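Local coordinates for ancylostoma secreted protein 1 (Necator americanus, PDB 3NT8) that is a secreted protein with two CAP domains that is probably associated with the transition of infective hookworm larvae to parasitism, at residues A[95-100]-A[313-318]; A[156-161]-A[176-181]; A[342-347]-A[390-395]; A[362-367]-A[394-399]. One frame throughout, in Å; residues are numbered along the deposited sequence.

Interaction 1 (A[95-100]-A[313-318]); sequences GIQGVA and VLKFDK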
loop_
_atom_site.group_PDB
_atom_site.type_symbol
_atom_site.label_atom_id
_atom_site.label_comp_id
_atom_site.label_asym_id
_atom_site.label_seq_id
_atom_site.Cartn_x
_atom_site.Cartn_y
_atom_site.Cartn_z
ATOM N N GLY A 95 -16.463 -0.428 -10.244
ATOM C CA GLY A 95 -16.051 0.892 -9.715
ATOM C C GLY A 95 -16.495 1.154 -8.262
ATOM O O GLY A 95 -16.675 2.321 -7.852
ATOM N N ILE A 96 -16.695 0.075 -7.487
ATOM C CA ILE A 96 -16.978 0.180 -6.037
ATOM C C ILE A 96 -15.851 0.843 -5.220
ATOM O O ILE A 96 -14.638 0.563 -5.450
ATOM C CB ILE A 96 -17.328 -1.212 -5.410
ATOM C CG1 ILE A 96 -18.558 -1.815 -6.115
ATOM C CG2 ILE A 96 -17.557 -1.101 -3.872
ATOM C CD1 ILE A 96 -18.612 -3.300 -6.053
ATOM N N GLN A 97 -16.256 1.671 -4.243
ATOM C CA GLN A 97 -15.279 2.433 -3.451
ATOM C C GLN A 97 -14.489 1.587 -2.469
ATOM O O GLN A 97 -15.037 0.649 -1.868
ATOM C CB GLN A 97 -15.899 3.643 -2.740
ATOM C CG GLN A 97 -17.066 3.382 -1.804
ATOM C CD GLN A 97 -18.044 4.588 -1.757
ATOM O OE1 GLN A 97 -17.884 5.585 -2.490
ATOM N NE2 GLN A 97 -19.062 4.487 -0.901
ATOM N N GLY A 98 -13.198 1.909 -2.337
ATOM C CA GLY A 98 -12.355 1.318 -1.303
ATOM C C GLY A 98 -11.802 -0.077 -1.567
ATOM O O GLY A 98 -11.130 -0.653 -0.699
ATOM N N VAL A 99 -12.051 -0.625 -2.760
ATOM C CA VAL A 99 -11.769 -2.042 -2.999
ATOM C C VAL A 99 -11.172 -2.343 -4.376
ATOM O O VAL A 99 -11.372 -1.577 -5.336
ATOM C CB VAL A 99 -13.050 -2.918 -2.804
ATOM C CG1 VAL A 99 -13.487 -2.937 -1.289
ATOM C CG2 VAL A 99 -14.194 -2.428 -3.770
ATOM N N ALA A 100 -10.450 -3.468 -4.441
ATOM C CA ALA A 100 -10.025 -4.031 -5.712
ATOM C C ALA A 100 -11.051 -5.124 -6.134
ATOM O O ALA A 100 -11.743 -5.679 -5.313
ATOM C CB ALA A 100 -8.635 -4.600 -5.562
ATOM N N VAL A 313 -8.694 3.979 -6.888
ATOM C CA VAL A 313 -9.598 3.491 -5.789
ATOM C C VAL A 313 -10.231 4.612 -4.979
ATOM O O VAL A 313 -9.503 5.386 -4.368
ATOM C CB VAL A 313 -8.887 2.546 -4.760
ATOM C CG1 VAL A 313 -9.861 2.003 -3.772
ATOM C CG2 VAL A 313 -8.159 1.421 -5.461
ATOM N N LEU A 314 -11.556 4.664 -4.913
ATOM C CA LEU A 314 -12.236 5.767 -4.253
ATOM C C LEU A 314 -12.393 5.504 -2.804
ATOM O O LEU A 314 -12.545 4.374 -2.405
ATOM C CB LEU A 314 -13.599 6.072 -4.866
ATOM C CG LEU A 314 -13.615 6.818 -6.192
ATOM C CD1 LEU A 314 -13.402 5.876 -7.346
ATOM C CD2 LEU A 314 -14.984 7.496 -6.307
ATOM N N LYS A 315 -12.308 6.554 -2.006
ATOM C CA LYS A 315 -12.452 6.450 -0.549
ATOM C C LYS A 315 -11.492 5.417 0.082
ATOM O O LYS A 315 -11.814 4.725 1.080
ATOM C CB LYS A 315 -13.933 6.237 -0.143
ATOM C CG LYS A 315 -14.869 7.412 -0.533
ATOM C CD LYS A 315 -16.138 7.387 0.294
ATOM C CE LYS A 315 -17.074 8.574 -0.014
ATOM N NZ LYS A 315 -18.505 8.307 0.441
ATOM N N PHE A 316 -10.270 5.369 -0.466
ATOM C CA PHE A 316 -9.273 4.364 -0.047
ATOM C C PHE A 316 -8.847 4.585 1.381
ATOM O O PHE A 316 -8.602 5.713 1.795
ATOM C CB PHE A 316 -8.075 4.337 -0.999
ATOM C CG PHE A 316 -7.187 3.164 -0.817
ATOM C CD1 PHE A 316 -7.674 1.868 -0.914
ATOM C CD2 PHE A 316 -5.820 3.348 -0.592
ATOM C CE1 PHE A 316 -6.795 0.774 -0.774
ATOM C CE2 PHE A 316 -4.949 2.264 -0.436
ATOM C CZ PHE A 316 -5.436 0.974 -0.535
ATOM N N ASP A 317 -8.792 3.518 2.162
ATOM C CA ASP A 317 -8.425 3.660 3.557
ATOM C C ASP A 317 -7.252 4.664 3.718
ATOM O O ASP A 317 -6.226 4.513 3.083
ATOM C CB ASP A 317 -7.997 2.308 4.114
ATOM C CG ASP A 317 -7.691 2.368 5.572
ATOM O OD1 ASP A 317 -8.580 2.051 6.384
ATOM O OD2 ASP A 317 -6.573 2.766 5.931
ATOM N N LYS A 318 -7.410 5.647 4.601
ATOM C CA LYS A 318 -6.461 6.724 4.701
ATOM C C LYS A 318 -5.055 6.227 5.128
ATOM O O LYS A 318 -4.057 6.740 4.609
ATOM C CB LYS A 318 -6.985 7.821 5.622
ATOM C CG LYS A 318 -8.124 8.748 5.057
ATOM C CD LYS A 318 -8.400 9.870 6.107
ATOM C CE LYS A 318 -9.705 10.616 5.979
ATOM N NZ LYS A 318 -9.676 11.472 4.819
HETATM O O HOH W 1 -13.237 2.543 -6.917
#

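Interaction 2 (A[156-161]-A[176-181]); sequences ETTKLG and IYNGVG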
loop_
_atom_site.group_PDB
_atom_site.type_symbol
_atom_site.label_atom_id
_atom_site.label_comp_id
_atom_site.label_asym_id
_atom_site.label_seq_id
_atom_site.Cartn_x
_atom_site.Cartn_y
_atom_site.Cartn_z
ATOM N N GLU A 156 -1.732 -7.831 3.047
ATOM C CA GLU A 156 -2.338 -6.873 3.955
ATOM C C GLU A 156 -3.839 -6.851 3.860
ATOM O O GLU A 156 -4.495 -6.225 4.689
ATOM C CB GLU A 156 -1.836 -5.419 3.704
ATOM C CG GLU A 156 -0.390 -5.249 3.776
ATOM C CD GLU A 156 0.020 -3.779 3.713
ATOM O OE1 GLU A 156 1.167 -3.610 3.282
ATOM O OE2 GLU A 156 -0.789 -2.836 4.031
ATOM N N THR A 157 -4.391 -7.493 2.845
ATOM C CA THR A 157 -5.878 -7.609 2.743
ATOM C C THR A 157 -6.430 -8.381 3.927
ATOM O O THR A 157 -5.879 -9.387 4.316
ATOM C CB THR A 157 -6.279 -8.299 1.430
ATOM O OG1 THR A 157 -5.732 -7.512 0.361
ATOM C CG2 THR A 157 -7.767 -8.353 1.247
ATOM N N THR A 158 -7.521 -7.899 4.490
ATOM C CA THR A 158 -8.177 -8.542 5.609
ATOM C C THR A 158 -9.673 -8.842 5.329
ATOM O O THR A 158 -10.285 -9.663 6.029
ATOM C CB THR A 158 -8.122 -7.608 6.837
ATOM O OG1 THR A 158 -8.703 -6.343 6.486
ATOM C CG2 THR A 158 -6.646 -7.403 7.304
ATOM N N LYS A 159 -10.278 -8.153 4.351
ATOM C CA LYS A 159 -11.733 -8.326 4.125
ATOM C C LYS A 159 -12.087 -8.784 2.708
ATOM O O LYS A 159 -11.462 -8.357 1.722
ATOM C CB LYS A 159 -12.509 -7.061 4.458
ATOM C CG LYS A 159 -12.738 -6.801 5.950
ATOM C CD LYS A 159 -13.865 -5.777 6.265
ATOM C CE LYS A 159 -13.470 -4.318 6.151
ATOM N NZ LYS A 159 -12.581 -3.831 7.263
ATOM N N LEU A 160 -13.107 -9.641 2.616
ATOM C CA LEU A 160 -13.489 -10.286 1.366
ATOM C C LEU A 160 -15.000 -10.136 1.136
ATOM O O LEU A 160 -15.771 -10.280 2.089
ATOM C CB LEU A 160 -13.156 -11.787 1.424
ATOM C CG LEU A 160 -13.576 -12.585 0.186
ATOM C CD1 LEU A 160 -12.838 -12.111 -1.020
ATOM C CD2 LEU A 160 -13.449 -14.121 0.343
ATOM N N GLY A 161 -15.415 -9.875 -0.111
ATOM C CA GLY A 161 -16.844 -9.885 -0.462
ATOM C C GLY A 161 -17.064 -10.449 -1.851
ATOM O O GLY A 161 -16.533 -9.912 -2.834
ATOM N N ILE A 176 -14.560 -8.757 -4.415
ATOM C CA ILE A 176 -13.897 -7.490 -4.138
ATOM C C ILE A 176 -13.111 -7.610 -2.844
ATOM O O ILE A 176 -13.441 -8.448 -1.992
ATOM C CB ILE A 176 -14.888 -6.268 -4.013
ATOM C CG1 ILE A 176 -16.100 -6.614 -3.183
ATOM C CG2 ILE A 176 -15.333 -5.750 -5.345
ATOM C CD1 ILE A 176 -16.810 -5.399 -2.760
ATOM N N TYR A 177 -12.074 -6.787 -2.706
ATOM C CA TYR A 177 -11.062 -6.970 -1.641
ATOM C C TYR A 177 -10.683 -5.618 -1.122
ATOM O O TYR A 177 -10.513 -4.713 -1.910
ATOM C CB TYR A 177 -9.784 -7.625 -2.211
ATOM C CG TYR A 177 -10.021 -8.910 -2.929
ATOM C CD1 TYR A 177 -9.739 -10.146 -2.315
ATOM C CD2 TYR A 177 -10.436 -8.917 -4.238
ATOM C CE1 TYR A 177 -9.914 -11.314 -3.008
ATOM C CE2 TYR A 177 -10.601 -10.099 -4.921
ATOM C CZ TYR A 177 -10.330 -11.291 -4.306
ATOM O OH TYR A 177 -10.543 -12.470 -4.934
ATOM N N ASN A 178 -10.532 -5.470 0.189
ATOM C CA ASN A 178 -10.179 -4.203 0.768
ATOM C C ASN A 178 -8.660 -3.879 0.695
ATOM O O ASN A 178 -8.162 -3.044 1.476
ATOM C CB ASN A 178 -10.652 -4.113 2.226
ATOM C CG ASN A 178 -9.860 -5.052 3.178
ATOM O OD1 ASN A 178 -9.265 -6.045 2.740
ATOM N ND2 ASN A 178 -9.879 -4.742 4.487
ATOM N N GLY A 179 -7.936 -4.546 -0.204
ATOM C CA GLY A 179 -6.533 -4.219 -0.420
ATOM C C GLY A 179 -6.262 -4.305 -1.910
ATOM O O GLY A 179 -6.935 -5.075 -2.641
ATOM N N VAL A 180 -5.252 -3.553 -2.338
ATOM C CA VAL A 180 -4.845 -3.497 -3.725
ATOM C C VAL A 180 -3.501 -4.259 -3.966
ATOM O O VAL A 180 -2.447 -3.882 -3.423
ATOM C CB VAL A 180 -4.782 -1.991 -4.173
ATOM C CG1 VAL A 180 -4.358 -1.873 -5.631
ATOM C CG2 VAL A 180 -6.176 -1.335 -3.934
ATOM N N GLY A 181 -3.526 -5.312 -4.787
ATOM C CA GLY A 181 -2.314 -6.117 -5.032
ATOM C C GLY A 181 -1.667 -5.924 -6.393
ATOM O O GLY A 181 -0.584 -6.471 -6.663
HETATM O O HOH W 2 -6.121 -7.972 -2.249
#

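Interaction 3 (A[342-347]-A[390-395]); sequences NVLTTA and GGNYMG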
loop_
_atom_site.group_PDB
_atom_site.type_symbol
_atom_site.label_atom_id
_atom_site.label_comp_id
_atom_site.label_asym_id
_atom_site.label_seq_id
_atom_site.Cartn_x
_atom_site.Cartn_y
_atom_site.Cartn_z
ATOM N N ASN A 342 25.471 11.433 -4.520
ATOM C CA ASN A 342 24.263 11.891 -3.809
ATOM C C ASN A 342 23.720 13.275 -4.208
ATOM O O ASN A 342 22.930 13.876 -3.495
ATOM C CB ASN A 342 24.483 11.794 -2.311
ATOM C CG ASN A 342 23.212 11.552 -1.538
ATOM O OD1 ASN A 342 22.286 10.916 -2.018
ATOM N ND2 ASN A 342 23.168 12.073 -0.333
ATOM N N VAL A 343 24.111 13.778 -5.370
ATOM C CA VAL A 343 23.710 15.109 -5.788
ATOM C C VAL A 343 22.450 15.047 -6.689
ATOM O O VAL A 343 22.389 14.265 -7.649
ATOM C CB VAL A 343 24.832 15.830 -6.575
ATOM C CG1 VAL A 343 24.410 17.283 -6.865
ATOM C CG2 VAL A 343 26.164 15.822 -5.814
ATOM N N LEU A 344 21.489 15.918 -6.411
ATOM C CA LEU A 344 20.352 16.067 -7.250
ATOM C C LEU A 344 20.668 16.969 -8.437
ATOM O O LEU A 344 20.612 18.217 -8.310
ATOM C CB LEU A 344 19.137 16.583 -6.438
ATOM C CG LEU A 344 17.856 16.859 -7.221
ATOM C CD1 LEU A 344 17.231 15.578 -7.801
ATOM C CD2 LEU A 344 16.800 17.575 -6.403
ATOM N N THR A 345 20.996 16.329 -9.568
ATOM C CA THR A 345 21.419 17.019 -10.775
ATOM C C THR A 345 20.314 17.084 -11.825
ATOM O O THR A 345 19.323 16.314 -11.786
ATOM C CB THR A 345 22.710 16.454 -11.440
ATOM O OG1 THR A 345 22.445 15.165 -11.987
ATOM C CG2 THR A 345 23.834 16.368 -10.457
ATOM N N THR A 346 20.455 18.056 -12.731
ATOM C CA THR A 346 19.520 18.216 -13.829
ATOM C C THR A 346 19.677 17.014 -14.767
ATOM O O THR A 346 18.697 16.587 -15.357
ATOM C CB THR A 346 19.653 19.629 -14.569
ATOM O OG1 THR A 346 20.924 19.748 -15.202
ATOM C CG2 THR A 346 19.534 20.766 -13.569
ATOM N N ALA A 347 20.891 16.448 -14.854
ATOM C CA ALA A 347 21.157 15.230 -15.625
ATOM C C ALA A 347 20.358 14.009 -15.134
ATOM O O ALA A 347 19.812 13.252 -15.976
ATOM C CB ALA A 347 22.656 14.912 -15.679
ATOM N N GLY A 390 12.181 22.069 3.436
ATOM C CA GLY A 390 11.887 21.833 2.006
ATOM C C GLY A 390 13.192 21.814 1.225
ATOM O O GLY A 390 14.035 22.707 1.385
ATOM N N GLY A 391 13.353 20.781 0.414
ATOM C CA GLY A 391 14.634 20.479 -0.223
ATOM C C GLY A 391 14.561 20.605 -1.724
ATOM O O GLY A 391 14.066 21.592 -2.245
ATOM N N ASN A 392 15.121 19.633 -2.429
ATOM C CA ASN A 392 15.120 19.616 -3.878
ATOM C C ASN A 392 15.782 20.876 -4.438
ATOM O O ASN A 392 15.383 21.422 -5.497
ATOM C CB ASN A 392 13.732 19.355 -4.485
ATOM C CG ASN A 392 13.255 17.921 -4.286
ATOM O OD1 ASN A 392 13.798 17.172 -3.487
ATOM N ND2 ASN A 392 12.230 17.548 -4.994
ATOM N N TYR A 393 16.829 21.305 -3.767
ATOM C CA TYR A 393 17.714 22.279 -4.352
ATOM C C TYR A 393 18.554 21.625 -5.467
ATOM O O TYR A 393 19.340 20.721 -5.182
ATOM C CB TYR A 393 18.649 22.836 -3.257
ATOM C CG TYR A 393 17.997 23.337 -1.995
ATOM C CD1 TYR A 393 16.931 24.224 -2.054
ATOM C CD2 TYR A 393 18.510 22.992 -0.725
ATOM C CE1 TYR A 393 16.360 24.737 -0.938
ATOM C CE2 TYR A 393 17.942 23.488 0.426
ATOM C CZ TYR A 393 16.845 24.370 0.303
ATOM O OH TYR A 393 16.218 24.911 1.392
ATOM N N MET A 394 18.400 22.108 -6.706
ATOM C CA MET A 394 19.103 21.565 -7.880
ATOM C C MET A 394 20.583 21.866 -7.835
ATOM O O MET A 394 21.002 23.029 -7.738
ATOM C CB MET A 394 18.530 22.081 -9.210
ATOM C CG MET A 394 17.105 21.678 -9.499
ATOM S SD MET A 394 16.754 19.886 -9.462
ATOM C CE MET A 394 17.790 19.350 -10.800
ATOM N N GLY A 395 21.352 20.785 -7.914
ATOM C CA GLY A 395 22.803 20.830 -7.871
ATOM C C GLY A 395 23.335 20.608 -6.467
ATOM O O GLY A 395 24.562 20.662 -6.254
#

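Interaction 4 (A[362-367]-A[394-399]); sequences MAWDTT and MGHVIY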
loop_
_atom_site.group_PDB
_atom_site.type_symbol
_atom_site.label_atom_id
_atom_site.label_comp_id
_atom_site.label_asym_id
_atom_site.label_seq_id
_atom_site.Cartn_x
_atom_site.Cartn_y
_atom_site.Cartn_z
ATOM N N MET A 362 11.948 13.263 0.548
ATOM C CA MET A 362 11.781 12.423 1.754
ATOM C C MET A 362 13.128 12.228 2.510
ATOM O O MET A 362 13.160 12.176 3.758
ATOM C CB MET A 362 11.166 11.070 1.401
ATOM C CG MET A 362 9.698 11.135 1.020
ATOM S SD MET A 362 8.998 9.477 0.677
ATOM C CE MET A 362 9.049 8.660 2.293
ATOM N N ALA A 363 14.225 12.117 1.762
ATOM C CA ALA A 363 15.536 11.860 2.321
ATOM C C ALA A 363 16.315 13.140 2.614
ATOM O O ALA A 363 17.439 13.053 3.098
ATOM C CB ALA A 363 16.358 11.008 1.365
ATOM N N TRP A 364 15.728 14.305 2.328
ATOM C CA TRP A 364 16.436 15.605 2.488
ATOM C C TRP A 364 16.785 15.941 3.942
ATOM O O TRP A 364 15.882 16.078 4.805
ATOM C CB TRP A 364 15.617 16.737 1.861
ATOM C CG TRP A 364 16.477 17.815 1.250
ATOM C CD1 TRP A 364 16.955 18.957 1.873
ATOM C CD2 TRP A 364 16.999 17.840 -0.082
ATOM N NE1 TRP A 364 17.726 19.690 1.001
ATOM C CE2 TRP A 364 17.766 19.036 -0.209
ATOM C CE3 TRP A 364 16.929 16.961 -1.172
ATOM C CZ2 TRP A 364 18.445 19.379 -1.408
ATOM C CZ3 TRP A 364 17.582 17.324 -2.370
ATOM C CH2 TRP A 364 18.326 18.515 -2.467
ATOM N N ASP A 365 18.088 16.048 4.228
ATOM C CA ASP A 365 18.503 16.071 5.623
ATOM C C ASP A 365 18.052 17.294 6.382
ATOM O O ASP A 365 17.805 17.190 7.571
ATOM C CB ASP A 365 20.014 15.789 5.833
ATOM C CG ASP A 365 20.914 16.808 5.210
ATOM O OD1 ASP A 365 20.498 17.511 4.326
ATOM O OD2 ASP A 365 22.102 16.867 5.535
ATOM N N THR A 366 18.020 18.453 5.722
ATOM C CA THR A 366 17.604 19.713 6.386
ATOM C C THR A 366 16.111 19.808 6.569
ATOM O O THR A 366 15.671 20.557 7.415
ATOM C CB THR A 366 18.132 21.001 5.716
ATOM O OG1 THR A 366 17.770 21.028 4.327
ATOM C CG2 THR A 366 19.669 21.033 5.865
ATOM N N THR A 367 15.344 19.053 5.785
ATOM C CA THR A 367 13.888 18.946 5.966
ATOM C C THR A 367 13.527 18.155 7.258
ATOM O O THR A 367 14.023 17.046 7.456
ATOM C CB THR A 367 13.271 18.246 4.742
ATOM O OG1 THR A 367 13.590 19.025 3.559
ATOM C CG2 THR A 367 11.748 18.099 4.904
ATOM N N MET A 394 18.400 22.108 -6.706
ATOM C CA MET A 394 19.103 21.565 -7.880
ATOM C C MET A 394 20.583 21.866 -7.835
ATOM O O MET A 394 21.002 23.029 -7.738
ATOM C CB MET A 394 18.530 22.081 -9.210
ATOM C CG MET A 394 17.105 21.678 -9.499
ATOM S SD MET A 394 16.754 19.886 -9.462
ATOM C CE MET A 394 17.790 19.350 -10.800
ATOM N N GLY A 395 21.352 20.785 -7.914
ATOM C CA GLY A 395 22.803 20.830 -7.871
ATOM C C GLY A 395 23.335 20.608 -6.467
ATOM O O GLY A 395 24.562 20.662 -6.254
ATOM N N HIS A 396 22.435 20.361 -5.506
ATOM C CA HIS A 396 22.852 20.179 -4.089
ATOM C C HIS A 396 22.727 18.711 -3.676
ATOM O O HIS A 396 21.906 17.972 -4.251
ATOM C CB HIS A 396 21.955 21.010 -3.195
ATOM C CG HIS A 396 22.490 21.237 -1.816
ATOM N ND1 HIS A 396 22.445 20.269 -0.835
ATOM C CD2 HIS A 396 23.027 22.345 -1.233
ATOM C CE1 HIS A 396 22.945 20.759 0.285
ATOM N NE2 HIS A 396 23.304 22.014 0.072
ATOM N N VAL A 397 23.567 18.261 -2.732
ATOM C CA VAL A 397 23.442 16.922 -2.204
ATOM C C VAL A 397 22.089 16.760 -1.468
ATOM O O VAL A 397 21.564 17.706 -0.888
ATOM C CB VAL A 397 24.590 16.552 -1.274
ATOM C CG1 VAL A 397 25.967 16.476 -2.040
ATOM C CG2 VAL A 397 24.622 17.506 -0.198
ATOM N N ILE A 398 21.513 15.560 -1.540
ATOM C CA ILE A 398 20.228 15.289 -0.889
ATOM C C ILE A 398 20.479 15.261 0.626
ATOM O O ILE A 398 19.665 15.738 1.424
ATOM C CB ILE A 398 19.596 13.960 -1.358
ATOM C CG1 ILE A 398 19.423 13.918 -2.866
ATOM C CG2 ILE A 398 18.261 13.650 -0.620
ATOM C CD1 ILE A 398 19.444 12.476 -3.397
ATOM N N TYR A 399 21.597 14.688 1.021
ATOM C CA TYR A 399 21.994 14.702 2.444
ATOM C C TYR A 399 23.523 14.681 2.532
ATOM O O TYR A 399 24.218 14.154 1.604
ATOM C CB TYR A 399 21.362 13.556 3.238
ATOM C CG TYR A 399 21.523 12.148 2.681
ATOM C CD1 TYR A 399 22.726 11.438 2.847
ATOM C CD2 TYR A 399 20.469 11.533 2.038
ATOM C CE1 TYR A 399 22.884 10.175 2.377
ATOM C CE2 TYR A 399 20.581 10.240 1.567
ATOM C CZ TYR A 399 21.817 9.572 1.738
ATOM O OH TYR A 399 22.015 8.317 1.300
HETATM O O HOH W 3 21.067 18.576 1.694
#

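Interaction 1 (A[95-100]-A[313-318])
G98 backs onto V313 and L314 where two loops, one from each CAP domain, meet. This is the close-packed part: CG1 of V313, set anti to the backbone N (chi1 -175°), lies 3.6 Å from both the CA of G98 and the N of V99. G98 N also comes within 2.6 Å of L314 O, but the N-H points well off the oxygen, at 120°, so this hydrogen bond is weak despite its shortness. G98 belongs to the type II turn from I96 to V99, and its carbonyl oxygen reaches the edge of the F316 ring, near the ring plane. The other side is looser and faces solvent. There Q97 and K315 run side by side in the same direction, with the amide oxygen OE1 of Q97 3.7 Å from CD of K315, a van der Waals contact with no hydrogen bond. A water takes part as well, donating to I96 O at 2.8 Å and reaching L314 N only weakly. Beyond the contact, I96 and V99 lean on helix 76-85, and A100 opens strand 100-107; on the partner side T381 OG1 bonds V313 O and F316 N, while D317 caps the start of helix 318-330.

Interaction 2 (A[156-161]-A[176-181])
N178 is plugged into the T158-K159 corner by three hydrogen bonds involving its side-chain amide. Its OD1 accepts twice: T158 N comes in the carbonyl plane on a lone pair at 3.1 Å, and K159 N comes from above that plane at 2.8 Å. The ND2 donates to T158 OG1 at 2.8 Å, almost straight at 173° and within the amide plane, so the flat group has both its position and its rotation fixed. CG of N178 sits between the backbone N and the carbonyl carbon (chi1 70°), which turns CG toward the T158-K159 backbone. N178 N returns only a weak bond to K159 O. The amide thus closes the open end of the antiparallel hairpin 159-167/170-177, the central pair of strands in the sheet of the first CAP domain, an alpha-beta-alpha sandwich. Further in, G161 and I176 form a hydrogen-bonded pair, with G161 N to I176 O at 3.1 Å and I176 N to G161 O at 2.8 Å. L160 and Y177, the adjacent non-hydrogen-bonded pair, lie alongside each other, L160 CD1 to Y177 CE1 3.6 Å; the phenol OH bonds H44 NE2. A water joins T157 OG1, at 2.7 Å, to G179 O, to which it donates.

Interaction 3 (A[342-347]-A[390-395])
L344 and G395 supply the one direct hydrogen bond between these segments: G395 N donates to L344 O at 2.7 Å and 163°, approaching nearly along the C=O axis. Beside it the contact is dispersive. L344, buried and with CG anti to its backbone N, sends CD2 between two residues of 390-395, lying 3.7 Å from the CA of N392 and 3.8 Å from the SD of M394. The methionine bends at both chi2 and chi3 (-55° and -63°), folding its chain back so that the CE methyl reaches the start of helix 346-349. There CE lies 3.5 Å from T345 O and from T346 N, and 3.6 Å from the CG2 of T346. On the other flank of the hydrogen bond, CG1 of V343 touches G395 O at 3.4 Å. The polar side chains look to other partners: T345 OG1 caps the helix through L348 N, while N392 is held by T360 OG1 and G357 O on the side of helix 357-363. M394 and L344 both also meet W349. Two loops of the second CAP domain are therefore joined at the surface by one well-directed backbone bond between the two segments, and by methyl and sulfur contacts, some against backbone N and O, that impose little direction of their own.

Interaction 4 (A[362-367]-A[394-399])
W364 lays its indole beneath the backbone of V397 and I398, near the C-terminal part of helix 357-363 in the alpha-beta-alpha sandwich of the second CAP domain. The CA of I398 stands over the six-membered ring, 3.9 Å from its centre and 21° off the normal, a CH-pi contact. V397 O and I398 O lie over the same face, displaced toward the rim. The side chains of W364 and I398 cross at about a right angle, and CG2 of I398, anti to the backbone N, touches CE3 of W364 at 3.6 Å while also packing on the CB of A363. The backbones are tied here too: D365 N donates to I398 O at 3.2 Å, in the carbonyl plane, and the CA of W364 makes a CH...O contact to the same oxygen. Y399, next along, has CG between its backbone N and carbonyl carbon (chi1 52°), and its ring sits with an edge toward A363 O, CD2 being 3.6 Å away. Its CB packs 3.7 Å from the CB of D365. That aspartate has its carboxylate oxygen OD2 committed to K270 in a salt bridge and to T400 N, while the Y399 hydroxyl bonds P266 O. At the more exposed end H396 lies obliquely by the indole, its ND1 donating in the ring plane to a lone pair of V397 O at 2.7 Å and 170°.

Overall arrangement
The four contacts fall into two groups. Interactions 1 and 2 touch, with centres 10 Å apart: A100, opening strand 100-107, reaches Y177 O on strand 170-177, so both meet on the sheet of the first CAP domain. Interaction 2 is nested inside the long loop closed by interaction 1, which crosses between the domains. Interactions 3 and 4 come later, about 34 to 39 Å from the first pair between centres, in the second domain. Their centres about 7 Å apart, they share M394 and G395, with probable hydrogen bonds I398 N to N342 O and L344 N to H396 O. One group thus marks the junction of the domains, the other a remote end of the second.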